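Malate dehydrogenase (Entamoeba histolytica, PDB 3I0P) probably catalyses the NAD-dependent interconversion of malate and oxaloacetate, as a homodimeric member of the malate/L-lactate dehydrogenase family. Local coordinates at residues A[254-257]-A[258-262]; A[77-81]-A[82-86]; A[96-99]-A[100-104]; A[267-270]-A[271-274]. All blocks are in the same frame, centred on the assembly; numbering follows the deposited sequence.

All four contacts are local, each within one continuous piece of chain, and come in the order 2, 3, 1, 4. Interaction 2 is the edge hairpin of the mixed sheet; interaction 3 lies on helix 93-111, which follows the hairpin and packs on it through M103, the two centres about 12 Å apart. Interaction 1, at the end of helix 244-259, touches the hairpin at V85 and, through E255, meets the backbone of L267 in interaction 4, at the start of helix 269-277; each is about 15 Å from it, centre to centre. Interactions 1, 2 and 4 thus lie where the two subunits meet, whereas interaction 3 belongs to the packing within one subunit.

Interaction 1 of 4, residues A[254-257]-A[258-262]; sequences VEIM and SSCLS
V254 and S258 meet near the C-terminal end of helix 244-259, where two successive serines fold back onto carbonyls of the preceding turn. A hydroxyl bonding to the carbonyl four residues back, beside the helix N-H, is a familiar feature of serines in helices. V254 O accepts twice from S258, from the backbone N and from OG at 2.8 Å; the hydroxyl stands 41° out of the carbonyl plane. With OG beside its own backbone N (chi1 -58°), S258 brings hydroxyl and N-H to the same acceptor.

E255 repeats the pattern: E255 O takes S259 OG at 2.7 Å, again from above the plane, together with the backbone N of S259. The carboxylate of E255 turns elsewhere, to N146, N164 and the backbone N of L267. I256 O receives the N of C260 at 2.8 Å, while I256 CG2 rests against CB and SG of C260, each 3.9 Å away; this side packs on the second subunit, I256 against its V304 and C260 against its N303. M257 sends its bent side chain to M115, F285 and I287 of the central sheet. Water 1 donates to M257 O at 2.8 Å and accepts from S262 N at 2.8 Å.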
loop_
_atom_site.group_PDB
_atom_site.type_symbol
_atom_site.label_atom_id
_atom_site.label_comp_id
_atom_site.label_asym_id
_atom_site.label_seq_id
_atom_site.Cartn_x
_atom_site.Cartn_y
_atom_site.Cartn_z
ATOM N N VAL A 254 -7.439 -2.964 -0.880
ATOM C CA VAL A 254 -7.354 -4.181 -1.674
ATOM C C VAL A 254 -8.749 -4.720 -2.025
ATOM O O VAL A 254 -9.031 -5.026 -3.193
ATOM C CB VAL A 254 -6.495 -5.249 -0.972
ATOM C CG1 VAL A 254 -6.666 -6.608 -1.652
ATOM C CG2 VAL A 254 -5.037 -4.814 -0.972
ATOM N N GLU A 255 -9.612 -4.791 -1.017
ATOM C CA GLU A 255 -10.976 -5.274 -1.174
ATOM C C GLU A 255 -11.757 -4.500 -2.242
ATOM O O GLU A 255 -12.394 -5.104 -3.120
ATOM C CB GLU A 255 -11.701 -5.179 0.170
ATOM C CG GLU A 255 -13.081 -5.825 0.198
ATOM C CD GLU A 255 -13.015 -7.336 0.321
ATOM O OE1 GLU A 255 -13.862 -8.007 -0.299
ATOM O OE2 GLU A 255 -12.114 -7.853 1.030
ATOM N N ILE A 256 -11.712 -3.169 -2.155
ATOM C CA ILE A 256 -12.437 -2.296 -3.084
ATOM C C ILE A 256 -11.902 -2.450 -4.498
ATOM O O ILE A 256 -12.673 -2.600 -5.439
ATOM C CB ILE A 256 -12.363 -0.834 -2.648
ATOM C CG1 ILE A 256 -13.174 -0.633 -1.372
ATOM C CG2 ILE A 256 -12.848 0.094 -3.754
ATOM C CD1 ILE A 256 -12.896 0.681 -0.698
ATOM N N MET A 257 -10.580 -2.439 -4.641
ATOM C CA MET A 257 -9.936 -2.638 -5.940
ATOM C C MET A 257 -10.290 -3.997 -6.536
ATOM O O MET A 257 -10.411 -4.132 -7.753
ATOM C CB MET A 257 -8.404 -2.520 -5.817
ATOM C CG MET A 257 -7.891 -1.165 -5.344
ATOM S SD MET A 257 -8.086 0.103 -6.599
ATOM C CE MET A 257 -6.566 -0.084 -7.536
ATOM N N SER A 258 -10.440 -5.004 -5.676
ATOM C CA SER A 258 -10.696 -6.375 -6.127
ATOM C C SER A 258 -12.157 -6.618 -6.464
ATOM O O SER A 258 -12.436 -7.336 -7.416
ATOM C CB SER A 258 -10.199 -7.401 -5.105
ATOM O OG SER A 258 -8.812 -7.214 -4.874
ATOM N N SER A 259 -13.079 -5.997 -5.715
ATOM C CA SER A 259 -14.526 -6.245 -5.903
ATOM C C SER A 259 -15.362 -5.131 -6.568
ATOM O O SER A 259 -16.274 -5.420 -7.344
ATOM C CB SER A 259 -15.177 -6.663 -4.585
ATOM O OG SER A 259 -14.961 -5.695 -3.579
ATOM N N CYS A 260 -15.057 -3.872 -6.276
ATOM C CA CYS A 260 -15.962 -2.784 -6.649
ATOM C C CYS A 260 -15.935 -2.424 -8.118
ATOM O O CYS A 260 -16.936 -1.946 -8.660
ATOM C CB CYS A 260 -15.707 -1.549 -5.793
ATOM S SG CYS A 260 -16.281 -1.786 -4.114
ATOM N N LEU A 261 -14.796 -2.653 -8.764
ATOM C CA LEU A 261 -14.661 -2.333 -10.176
ATOM C C LEU A 261 -15.178 -3.459 -11.078
ATOM O O LEU A 261 -15.734 -3.199 -12.132
ATOM C CB LEU A 261 -13.218 -1.928 -10.505
ATOM C CG LEU A 261 -12.736 -0.613 -9.858
ATOM C CD1 LEU A 261 -11.222 -0.506 -9.845
ATOM C CD2 LEU A 261 -13.347 0.617 -10.521
ATOM N N SER A 262 -15.032 -4.702 -10.644
ATOM C CA SER A 262 -15.479 -5.862 -11.417
ATOM C C SER A 262 -16.856 -6.426 -11.001
ATOM O O SER A 262 -17.373 -7.326 -11.669
ATOM C CB SER A 262 -14.441 -6.980 -11.294
ATOM O OG SER A 262 -14.298 -7.376 -9.934
HETATM O O HOH W 1 -12.834 -4.904 -8.929
#

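Interaction 2 of 4, residues A[77-81]-A[82-86]; sequences IRETS and TTCVL
The beta hairpin of strands 75-79 and 83-87 closes here through a short turn at T80-T83, its two arms running nearly antiparallel, 168° apart. At the open end, I77 N donates to V85 O over 2.9 Å, and I77 CB lies 4.0 Å from V85 CG1. Next, V85 N gives a bond of 2.8 Å to R78 O, an oxygen also approached by the CA-H of C84 and by water 2.

E79 and C84 form the antiparallel non-hydrogen-bonded pair, and their side chains share a face: CB of E79 passes 4.1 Å from C84 SG, while the extended acid reaches on to a salt bridge with K107. Closer to the turn, T80 N reaches T83 O over 3.2 Å from well above the carbonyl plane.

The threonine side chains add a further link between the arms. T80 OG1 donates to T83 OG1 at 2.9 Å, the two side chains crossing obliquely; each hydroxyl sits between its own backbone N and carbonyl carbon (chi1 85° and 75°), which turns both inward across the loop. T83 OG1 in turn donates to water 2 at 2.6 Å, and that water donates to R78 O, so hydroxyl and strand carbonyl are bridged across the hairpin.

On one face, M103 of helix 93-111 covers E79 and C84; on the other, F294 of the second subunit packs against T83 and V85. Strand 83-87 lies between strand 75-79 and strand 113-121, with which it pairs in parallel through T82, C84 and L86.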
loop_
_atom_site.group_PDB
_atom_site.type_symbol
_atom_site.label_atom_id
_atom_site.label_comp_id
_atom_site.label_asym_id
_atom_site.label_seq_id
_atom_site.Cartn_x
_atom_site.Cartn_y
_atom_site.Cartn_z
ATOM N N ILE A 77 -15.978 -8.330 -20.324
ATOM C CA ILE A 77 -17.267 -7.673 -20.082
ATOM C C ILE A 77 -17.273 -6.231 -20.621
ATOM O O ILE A 77 -18.214 -5.825 -21.308
ATOM C CB ILE A 77 -17.671 -7.701 -18.581
ATOM C CG1 ILE A 77 -17.814 -9.143 -18.058
ATOM C CG2 ILE A 77 -18.945 -6.903 -18.337
ATOM C CD1 ILE A 77 -18.663 -10.083 -18.903
ATOM N N ARG A 78 -16.220 -5.473 -20.315
ATOM C CA ARG A 78 -16.114 -4.066 -20.707
ATOM C C ARG A 78 -14.648 -3.712 -20.901
ATOM O O ARG A 78 -13.846 -3.861 -19.982
ATOM C CB ARG A 78 -16.744 -3.158 -19.639
ATOM C CG ARG A 78 -17.311 -1.857 -20.208
ATOM C CD ARG A 78 -17.577 -0.786 -19.151
ATOM N NE ARG A 78 -18.827 -0.981 -18.410
ATOM C CZ ARG A 78 -19.503 0.003 -17.802
ATOM N NH1 ARG A 78 -20.634 -0.262 -17.149
ATOM N NH2 ARG A 78 -19.060 1.262 -17.851
ATOM N N GLU A 79 -14.298 -3.257 -22.100
ATOM C CA GLU A 79 -12.903 -2.940 -22.424
ATOM C C GLU A 79 -12.728 -1.521 -22.985
ATOM O O GLU A 79 -13.457 -1.112 -23.889
ATOM C CB GLU A 79 -12.342 -3.980 -23.401
ATOM C CG GLU A 79 -10.871 -3.797 -23.782
ATOM C CD GLU A 79 -10.358 -4.882 -24.727
ATOM O OE1 GLU A 79 -11.153 -5.423 -25.540
ATOM O OE2 GLU A 79 -9.143 -5.190 -24.661
ATOM N N THR A 80 -11.771 -0.772 -22.437
ATOM C CA THR A 80 -11.355 0.504 -23.029
ATOM C C THR A 80 -9.885 0.404 -23.415
ATOM O O THR A 80 -9.299 -0.679 -23.343
ATOM C CB THR A 80 -11.578 1.720 -22.091
ATOM O OG1 THR A 80 -10.462 1.876 -21.212
ATOM C CG2 THR A 80 -12.861 1.578 -21.270
ATOM N N SER A 81 -9.295 1.528 -23.819
ATOM C CA SER A 81 -7.876 1.590 -24.202
ATOM C C SER A 81 -6.933 1.025 -23.144
ATOM O O SER A 81 -6.025 0.247 -23.466
ATOM C CB SER A 81 -7.461 3.038 -24.488
ATOM O OG SER A 81 -7.879 3.446 -25.774
ATOM N N THR A 82 -7.156 1.428 -21.893
ATOM C CA THR A 82 -6.225 1.159 -20.807
ATOM C C THR A 82 -6.819 0.252 -19.740
ATOM O O THR A 82 -6.135 -0.104 -18.779
ATOM C CB THR A 82 -5.794 2.469 -20.108
ATOM O OG1 THR A 82 -6.963 3.175 -19.663
ATOM C CG2 THR A 82 -4.993 3.360 -21.042
ATOM N N THR A 83 -8.091 -0.104 -19.890
ATOM C CA THR A 83 -8.794 -0.870 -18.851
ATOM C C THR A 83 -9.513 -2.097 -19.394
ATOM O O THR A 83 -9.670 -2.251 -20.612
ATOM C CB THR A 83 -9.848 -0.018 -18.096
ATOM O OG1 THR A 83 -11.000 0.179 -18.926
ATOM C CG2 THR A 83 -9.268 1.328 -17.655
ATOM N N CYS A 84 -9.952 -2.961 -18.477
ATOM C CA CYS A 84 -10.811 -4.083 -18.822
ATOM C C CYS A 84 -11.472 -4.706 -17.588
ATOM O O CYS A 84 -10.873 -4.740 -16.508
ATOM C CB CYS A 84 -10.034 -5.141 -19.612
ATOM S SG CYS A 84 -11.090 -6.419 -20.330
ATOM N N VAL A 85 -12.711 -5.178 -17.758
ATOM C CA VAL A 85 -13.375 -6.014 -16.755
ATOM C C VAL A 85 -13.505 -7.423 -17.309
ATOM O O VAL A 85 -13.966 -7.615 -18.433
ATOM C CB VAL A 85 -14.789 -5.502 -16.375
ATOM C CG1 VAL A 85 -15.488 -6.487 -15.418
ATOM C CG2 VAL A 85 -14.721 -4.117 -15.768
ATOM N N LEU A 86 -13.094 -8.402 -16.513
ATOM C CA LEU A 86 -13.217 -9.795 -16.894
ATOM C C LEU A 86 -14.134 -10.545 -15.938
ATOM O O LEU A 86 -14.104 -10.325 -14.726
ATOM C CB LEU A 86 -11.850 -10.475 -16.942
ATOM C CG LEU A 86 -10.731 -9.944 -17.852
ATOM C CD1 LEU A 86 -9.415 -10.630 -17.501
ATOM C CD2 LEU A 86 -11.048 -10.121 -19.332
HETATM O O HOH W 2 -12.978 -1.537 -18.672
#

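Interaction 3 of 4, residues A[96-99]-A[100-104]; sequences NGTI and GMKMA
Four successive i to i+4 backbone bonds tie residues 96-99 to 100-103 in regular alpha-helix, from G100 N to N96 O at 2.7 Å through to M103 N to I99 O at 2.9 Å. Among the side chains, T98 and K102 lie alongside one another one turn apart, pointing the same way. T98 CG2 touches K102 CD at 3.9 Å, an apolar contact made by the methyl of the threonine and the aliphatic stem of the lysine. OG1 lies beside the backbone N of T98 (chi1 -62°) and turns back to H94 O in the previous turn, which leaves CG2 anti to that N, next to the lysine.

M101 and M103 leave the helix in different directions. The bent chain of M101 goes to A134 of helix 127-136; the extended M103 reaches I76 and V116. Between them in direction, G100 lets the helix backbone come close to the sheet, its CA packing on L86 of strand 83-87. N96, whose ND2 bonds to S121, faces strand 113-121. These turns belong to helix 93-111, the crossover of a beta-alpha-beta unit that links the parallel strands 83-87 and 113-121.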
loop_
_atom_site.group_PDB
_atom_site.type_symbol
_atom_site.label_atom_id
_atom_site.label_comp_id
_atom_site.label_asym_id
_atom_site.label_seq_id
_atom_site.Cartn_x
_atom_site.Cartn_y
_atom_site.Cartn_z
ATOM N N ASN A 96 -7.112 -16.633 -14.822
ATOM C CA ASN A 96 -7.644 -15.276 -14.925
ATOM C C ASN A 96 -6.538 -14.244 -14.665
ATOM O O ASN A 96 -6.381 -13.270 -15.419
ATOM C CB ASN A 96 -8.841 -15.079 -13.978
ATOM C CG ASN A 96 -10.011 -16.028 -14.290
ATOM O OD1 ASN A 96 -10.465 -16.122 -15.429
ATOM N ND2 ASN A 96 -10.498 -16.730 -13.270
ATOM N N GLY A 97 -5.753 -14.491 -13.615
ATOM C CA GLY A 97 -4.650 -13.619 -13.239
ATOM C C GLY A 97 -3.599 -13.431 -14.323
ATOM O O GLY A 97 -3.201 -12.297 -14.620
ATOM N N THR A 98 -3.152 -14.545 -14.909
ATOM C CA THR A 98 -2.112 -14.521 -15.929
ATOM C C THR A 98 -2.608 -13.768 -17.147
ATOM O O THR A 98 -1.934 -12.874 -17.659
ATOM C CB THR A 98 -1.661 -15.944 -16.308
ATOM O OG1 THR A 98 -1.102 -16.574 -15.154
ATOM C CG2 THR A 98 -0.618 -15.923 -17.412
ATOM N N ILE A 99 -3.801 -14.118 -17.598
ATOM C CA ILE A 99 -4.408 -13.424 -18.723
ATOM C C ILE A 99 -4.661 -11.933 -18.407
ATOM O O ILE A 99 -4.269 -11.059 -19.187
ATOM C CB ILE A 99 -5.664 -14.160 -19.211
ATOM C CG1 ILE A 99 -5.248 -15.531 -19.761
ATOM C CG2 ILE A 99 -6.446 -13.304 -20.253
ATOM C CD1 ILE A 99 -6.381 -16.525 -19.882
ATOM N N GLY A 100 -5.263 -11.660 -17.245
ATOM C CA GLY A 100 -5.546 -10.295 -16.800
ATOM C C GLY A 100 -4.339 -9.369 -16.761
ATOM O O GLY A 100 -4.397 -8.244 -17.266
ATOM N N MET A 101 -3.248 -9.836 -16.164
ATOM C CA MET A 101 -2.033 -9.039 -16.056
ATOM C C MET A 101 -1.322 -8.904 -17.405
ATOM O O MET A 101 -0.918 -7.807 -17.785
ATOM C CB MET A 101 -1.092 -9.602 -14.973
ATOM C CG MET A 101 0.248 -8.877 -14.854
ATOM S SD MET A 101 0.155 -7.108 -14.469
ATOM C CE MET A 101 0.108 -7.125 -12.679
ATOM N N LYS A 102 -1.183 -10.011 -18.136
ATOM C CA LYS A 102 -0.603 -9.966 -19.484
ATOM C C LYS A 102 -1.336 -8.930 -20.319
ATOM O O LYS A 102 -0.741 -8.208 -21.112
ATOM C CB LYS A 102 -0.704 -11.322 -20.168
ATOM C CG LYS A 102 0.466 -12.221 -19.929
ATOM C CD LYS A 102 0.194 -13.638 -20.440
ATOM C CE LYS A 102 0.103 -13.716 -21.966
ATOM N NZ LYS A 102 -0.240 -15.110 -22.394
ATOM N N MET A 103 -2.645 -8.881 -20.115
ATOM C CA MET A 103 -3.524 -7.955 -20.789
ATOM C C MET A 103 -3.270 -6.525 -20.309
ATOM O O MET A 103 -3.180 -5.607 -21.125
ATOM C CB MET A 103 -4.954 -8.386 -20.518
ATOM C CG MET A 103 -5.991 -7.751 -21.379
ATOM S SD MET A 103 -7.451 -8.811 -21.474
ATOM C CE MET A 103 -8.502 -7.661 -22.365
ATOM N N ALA A 104 -3.128 -6.336 -18.997
ATOM C CA ALA A 104 -2.768 -5.028 -18.455
ATOM C C ALA A 104 -1.394 -4.545 -18.946
ATOM O O ALA A 104 -1.204 -3.351 -19.185
ATOM C CB ALA A 104 -2.822 -5.046 -16.943
#

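Interaction 4 of 4, residues A[267-270]-A[271-274]; sequences LNHI and EEEK
E272 reaches back one turn to N268, and its side chain can be followed atom by atom along that path. CB lies 3.4 Å from N268 O, the carbonyl that also accepts the backbone N of E272 at 3.1 Å, with that donor in the carbonyl plane. CG, beside the backbone N of E272 (chi1 -76°), runs back along the helix and stays 3.4 Å from the same N268 O. From there the chain is extended, carrying CD past N268 O toward the amide. At the tip, OE2 accepts from N268 ND2 at 2.8 Å, met from 48° above the carboxylate plane, and the amide and carboxylate planes are turned 83° apart.

N268 lies where helix 269-277 begins, and E272 grips it twice, at the backbone carbonyl and at the side-chain amide, an i to i+4 pairing of the kind found along helices. The other carboxylate oxygen, OE1, takes a hydrogen from water 3 at 2.8 Å. The same water is bonded to H269 ND1 and donates to E273 OE2 at 3.1 Å, linking three side chains of the turn. H269 ND1 itself stays 4.3 Å from E272 OE1, imidazole and carboxylate being bridged by the water rather than in direct contact; the ring also meets that of F266.

E273 N donates to H269 O at 2.9 Å from above the carbonyl plane, and E273 OE2 has a second partner in K276. E271 points elsewhere, its OE1 forming a salt bridge with R148, while N268 and L267 pack on T310 of the second subunit.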
loop_
_atom_site.group_PDB
_atom_site.type_symbol
_atom_site.label_atom_id
_atom_site.label_comp_id
_atom_site.label_asym_id
_atom_site.label_seq_id
_atom_site.Cartn_x
_atom_site.Cartn_y
_atom_site.Cartn_z
ATOM N N LEU A 267 -16.141 -9.185 1.168
ATOM C CA LEU A 267 -16.272 -9.455 2.603
ATOM C C LEU A 267 -17.003 -10.776 2.896
ATOM O O LEU A 267 -16.740 -11.785 2.250
ATOM C CB LEU A 267 -16.950 -8.266 3.310
ATOM C CG LEU A 267 -16.376 -6.862 3.061
ATOM C CD1 LEU A 267 -17.368 -5.781 3.450
ATOM C CD2 LEU A 267 -15.042 -6.631 3.753
ATOM N N ASN A 268 -17.920 -10.751 3.862
ATOM C CA ASN A 268 -18.738 -11.911 4.249
ATOM C C ASN A 268 -19.470 -12.629 3.101
ATOM O O ASN A 268 -19.796 -13.804 3.230
ATOM C CB ASN A 268 -19.738 -11.522 5.355
ATOM C CG ASN A 268 -20.780 -10.491 4.884
ATOM O OD1 ASN A 268 -20.438 -9.437 4.330
ATOM N ND2 ASN A 268 -22.054 -10.793 5.114
ATOM N N HIS A 269 -19.721 -11.936 1.990
ATOM C CA HIS A 269 -20.431 -12.540 0.854
ATOM C C HIS A 269 -19.656 -13.657 0.164
ATOM O O HIS A 269 -20.253 -14.514 -0.471
ATOM C CB HIS A 269 -20.844 -11.491 -0.175
ATOM C CG HIS A 269 -21.755 -10.437 0.373
ATOM N ND1 HIS A 269 -23.128 -10.552 0.347
ATOM C CD2 HIS A 269 -21.487 -9.245 0.959
ATOM C CE1 HIS A 269 -23.667 -9.475 0.891
ATOM N NE2 HIS A 269 -22.694 -8.666 1.270
ATOM N N ILE A 270 -18.333 -13.653 0.271
ATOM C CA ILE A 270 -17.545 -14.722 -0.339
ATOM C C ILE A 270 -17.950 -16.084 0.257
ATOM O O ILE A 270 -18.377 -16.978 -0.479
ATOM C CB ILE A 270 -16.008 -14.468 -0.254
ATOM C CG1 ILE A 270 -15.627 -13.229 -1.070
ATOM C CG2 ILE A 270 -15.244 -15.680 -0.776
ATOM C CD1 ILE A 270 -14.295 -12.600 -0.719
ATOM N N GLU A 271 -17.838 -16.213 1.580
ATOM C CA GLU A 271 -18.205 -17.433 2.289
ATOM C C GLU A 271 -19.701 -17.743 2.181
ATOM O O GLU A 271 -20.089 -18.892 1.925
ATOM C CB GLU A 271 -17.762 -17.350 3.751
ATOM C CG GLU A 271 -18.269 -18.474 4.667
ATOM C CD GLU A 271 -17.837 -19.873 4.226
ATOM O OE1 GLU A 271 -16.717 -20.029 3.681
ATOM O OE2 GLU A 271 -18.620 -20.825 4.444
ATOM N N GLU A 272 -20.531 -16.716 2.362
ATOM C CA GLU A 272 -21.990 -16.855 2.272
ATOM C C GLU A 272 -22.470 -17.416 0.934
ATOM O O GLU A 272 -23.338 -18.294 0.912
ATOM C CB GLU A 272 -22.690 -15.532 2.592
ATOM C CG GLU A 272 -22.709 -15.222 4.086
ATOM C CD GLU A 272 -23.273 -13.845 4.421
ATOM O OE1 GLU A 272 -24.003 -13.252 3.588
ATOM O OE2 GLU A 272 -22.985 -13.362 5.541
ATOM N N GLU A 273 -21.906 -16.915 -0.167
ATOM C CA GLU A 273 -22.258 -17.400 -1.506
ATOM C C GLU A 273 -21.656 -18.781 -1.822
ATOM O O GLU A 273 -22.183 -19.498 -2.683
ATOM C CB GLU A 273 -21.882 -16.388 -2.597
ATOM C CG GLU A 273 -22.608 -15.056 -2.520
ATOM C CD GLU A 273 -24.121 -15.178 -2.641
ATOM O OE1 GLU A 273 -24.617 -15.510 -3.739
ATOM O OE2 GLU A 273 -24.814 -14.919 -1.634
ATOM N N LYS A 274 -20.561 -19.142 -1.140
ATOM C CA LYS A 274 -19.993 -20.492 -1.242
ATOM C C LYS A 274 -20.911 -21.512 -0.550
ATOM O O LYS A 274 -21.047 -22.651 -1.015
ATOM C CB LYS A 274 -18.561 -20.556 -0.686
ATOM C CG LYS A 274 -17.968 -21.983 -0.530
ATOM C CD LYS A 274 -17.974 -22.441 0.934
ATOM C CE LYS A 274 -18.340 -23.922 1.113
ATOM N NZ LYS A 274 -17.190 -24.857 1.236
HETATM O O HOH W 3 -24.210 -13.090 0.784
#